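Local coordinates for protein glucose-6-phosphate isomerase (Thermus thermophilus, PDB 1ZZG) that probably catalyses the reversible isomerization of glucose 6-phosphate to fructose 6-phosphate, a step shared by glycolysis and gluconeogenesis, at residues 154-159 against 174-179. Numbering follows the deposited sequence.
Sequences HLVVTT and GLKAFA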
loop_
_atom_site.group_PDB
_atom_site.type_symbol
_atom_site.label_atom_id
_atom_site.label_comp_id
_atom_site.label_asym_id
_atom_site.label_seq_id
_atom_site.Cartn_x
_atom_site.Cartn_y
_atom_site.Cartn_z
ATOM N N HIS A 154 -2.878 10.334 -29.381
ATOM C CA HIS A 154 -3.254 10.028 -28.004
ATOM C C HIS A 154 -2.546 8.809 -27.402
ATOM O O HIS A 154 -2.851 8.401 -26.281
ATOM C CB HIS A 154 -4.775 9.849 -27.917
ATOM C CG HIS A 154 -5.546 11.105 -28.185
ATOM N ND1 HIS A 154 -6.228 11.785 -27.200
ATOM C CD2 HIS A 154 -5.715 11.822 -29.322
ATOM C CE1 HIS A 154 -6.783 12.867 -27.717
ATOM N NE2 HIS A 154 -6.486 12.914 -29.003
ATOM N N LEU A 155 -1.611 8.228 -28.149
ATOM C CA LEU A 155 -0.862 7.070 -27.669
ATOM C C LEU A 155 0.640 7.309 -27.799
ATOM O O LEU A 155 1.155 7.536 -28.896
ATOM C CB LEU A 155 -1.244 5.808 -28.451
ATOM C CG LEU A 155 -0.456 4.544 -28.081
ATOM C CD1 LEU A 155 -0.706 4.189 -26.623
ATOM C CD2 LEU A 155 -0.874 3.391 -28.984
ATOM N N VAL A 156 1.333 7.271 -26.667
ATOM C CA VAL A 156 2.774 7.465 -26.633
ATOM C C VAL A 156 3.390 6.227 -25.984
ATOM O O VAL A 156 2.860 5.701 -25.002
ATOM C CB VAL A 156 3.143 8.746 -25.843
ATOM C CG1 VAL A 156 2.535 8.702 -24.453
ATOM C CG2 VAL A 156 4.654 8.903 -25.776
ATOM N N VAL A 157 4.506 5.761 -26.533
ATOM C CA VAL A 157 5.158 4.558 -26.023
ATOM C C VAL A 157 6.520 4.803 -25.372
ATOM O O VAL A 157 7.304 5.629 -25.832
ATOM C CB VAL A 157 5.334 3.527 -27.170
ATOM C CG1 VAL A 157 6.006 2.266 -26.664
ATOM C CG2 VAL A 157 3.981 3.191 -27.766
ATOM N N THR A 158 6.785 4.075 -24.289
ATOM C CA THR A 158 8.057 4.163 -23.574
ATOM C C THR A 158 8.557 2.726 -23.489
ATOM O O THR A 158 7.982 1.906 -22.771
ATOM C CB THR A 158 7.860 4.737 -22.155
ATOM O OG1 THR A 158 7.345 6.073 -22.248
ATOM C CG2 THR A 158 9.177 4.746 -21.395
ATOM N N THR A 159 9.623 2.417 -24.225
ATOM C CA THR A 159 10.149 1.055 -24.263
ATOM C C THR A 159 11.609 1.029 -24.735
ATOM O O THR A 159 12.186 2.073 -25.043
ATOM C CB THR A 159 9.280 0.193 -25.221
ATOM O OG1 THR A 159 9.612 -1.193 -25.083
ATOM C CG2 THR A 159 9.501 0.620 -26.667
ATOM N N GLY A 174 3.892 5.032 -36.376
ATOM C CA GLY A 174 4.338 6.413 -36.328
ATOM C C GLY A 174 3.934 7.088 -35.031
ATOM O O GLY A 174 3.472 8.237 -35.022
ATOM N N LEU A 175 4.111 6.368 -33.929
ATOM C CA LEU A 175 3.763 6.882 -32.611
ATOM C C LEU A 175 4.967 7.522 -31.942
ATOM O O LEU A 175 6.108 7.126 -32.188
ATOM C CB LEU A 175 3.259 5.744 -31.720
ATOM C CG LEU A 175 2.141 4.880 -32.302
ATOM C CD1 LEU A 175 1.806 3.764 -31.329
ATOM C CD2 LEU A 175 0.919 5.743 -32.590
ATOM N N LYS A 176 4.716 8.515 -31.098
ATOM C CA LYS A 176 5.809 9.149 -30.376
ATOM C C LYS A 176 6.320 8.059 -29.446
ATOM O O LYS A 176 5.536 7.286 -28.889
ATOM C CB LYS A 176 5.314 10.325 -29.541
ATOM C CG LYS A 176 6.429 11.078 -28.830
ATOM C CD LYS A 176 7.335 11.785 -29.833
ATOM C CE LYS A 176 8.406 12.615 -29.141
ATOM N NZ LYS A 176 9.338 11.752 -28.372
ATOM N N ALA A 177 7.631 7.981 -29.282
ATOM C CA ALA A 177 8.187 6.959 -28.414
ATOM C C ALA A 177 9.404 7.465 -27.664
ATOM O O ALA A 177 10.218 8.224 -28.195
ATOM C CB ALA A 177 8.544 5.721 -29.229
ATOM N N PHE A 178 9.500 7.053 -26.410
ATOM C CA PHE A 178 10.611 7.426 -25.560
ATOM C C PHE A 178 11.343 6.138 -25.243
ATOM O O PHE A 178 10.753 5.059 -25.275
ATOM C CB PHE A 178 10.095 8.106 -24.293
ATOM C CG PHE A 178 9.646 9.522 -24.515
ATOM C CD1 PHE A 178 10.576 10.552 -24.606
ATOM C CD2 PHE A 178 8.295 9.825 -24.633
ATOM C CE1 PHE A 178 10.170 11.865 -24.808
ATOM C CE2 PHE A 178 7.872 11.134 -24.835
ATOM C CZ PHE A 178 8.811 12.158 -24.922
ATOM N N ALA A 179 12.627 6.255 -24.927
ATOM C CA ALA A 179 13.437 5.082 -24.670
ATOM C C ALA A 179 13.844 4.788 -23.238
ATOM O O ALA A 179 14.181 5.683 -22.466
ATOM C CB ALA A 179 14.695 5.147 -25.536
HETATM O O HOH W 1 2.144 9.439 -30.586
#
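Strands 155-159 and 176-179 run parallel, and three direct backbone hydrogen bonds tie them. Val157 serves both ways: its N gives a nearly straight bond to Lys176 O at 3.0 Å. Its O takes Phe178 N at 2.7 Å, almost along the C=O axis. Farther on, Thr159 N reaches Phe178 O at 3.1 Å. Before Val157, a water bridges the gap, donating to Leu155 O (2.7 Å) and accepting from Lys176 N (2.8 Å), so both are satisfied. The carbonyls also collect CA-H...O contacts, the shortest from Ala177 CA to Val157 O at 3.0 Å. On one face, Val156 CG2, anti to its backbone N, meets the Phe178 ring edge at CD2, and the bent Lys176 chain brings NZ over a face of that ring, offset toward the rim; helices 52-61 and 193-201 cover this side. The Leu175 and Leu155 side chains cross obliquely, Leu175 CD1 resting 3.6 Å from Leu155 CD2, with Phe169 touching both. The backbones of Val156 and Thr158 bond to strand 118-124 instead, while Thr158 OG1 pairs with Asn121 ND2, Thr159 OG1 with Ser124 O and Thr159 O with Arg167 NH2. With helix 165-173 linking the two strands, this is a beta-alpha-beta crossover, closing one side of the five-stranded parallel sheet of a sugar isomerase (SIS) fold.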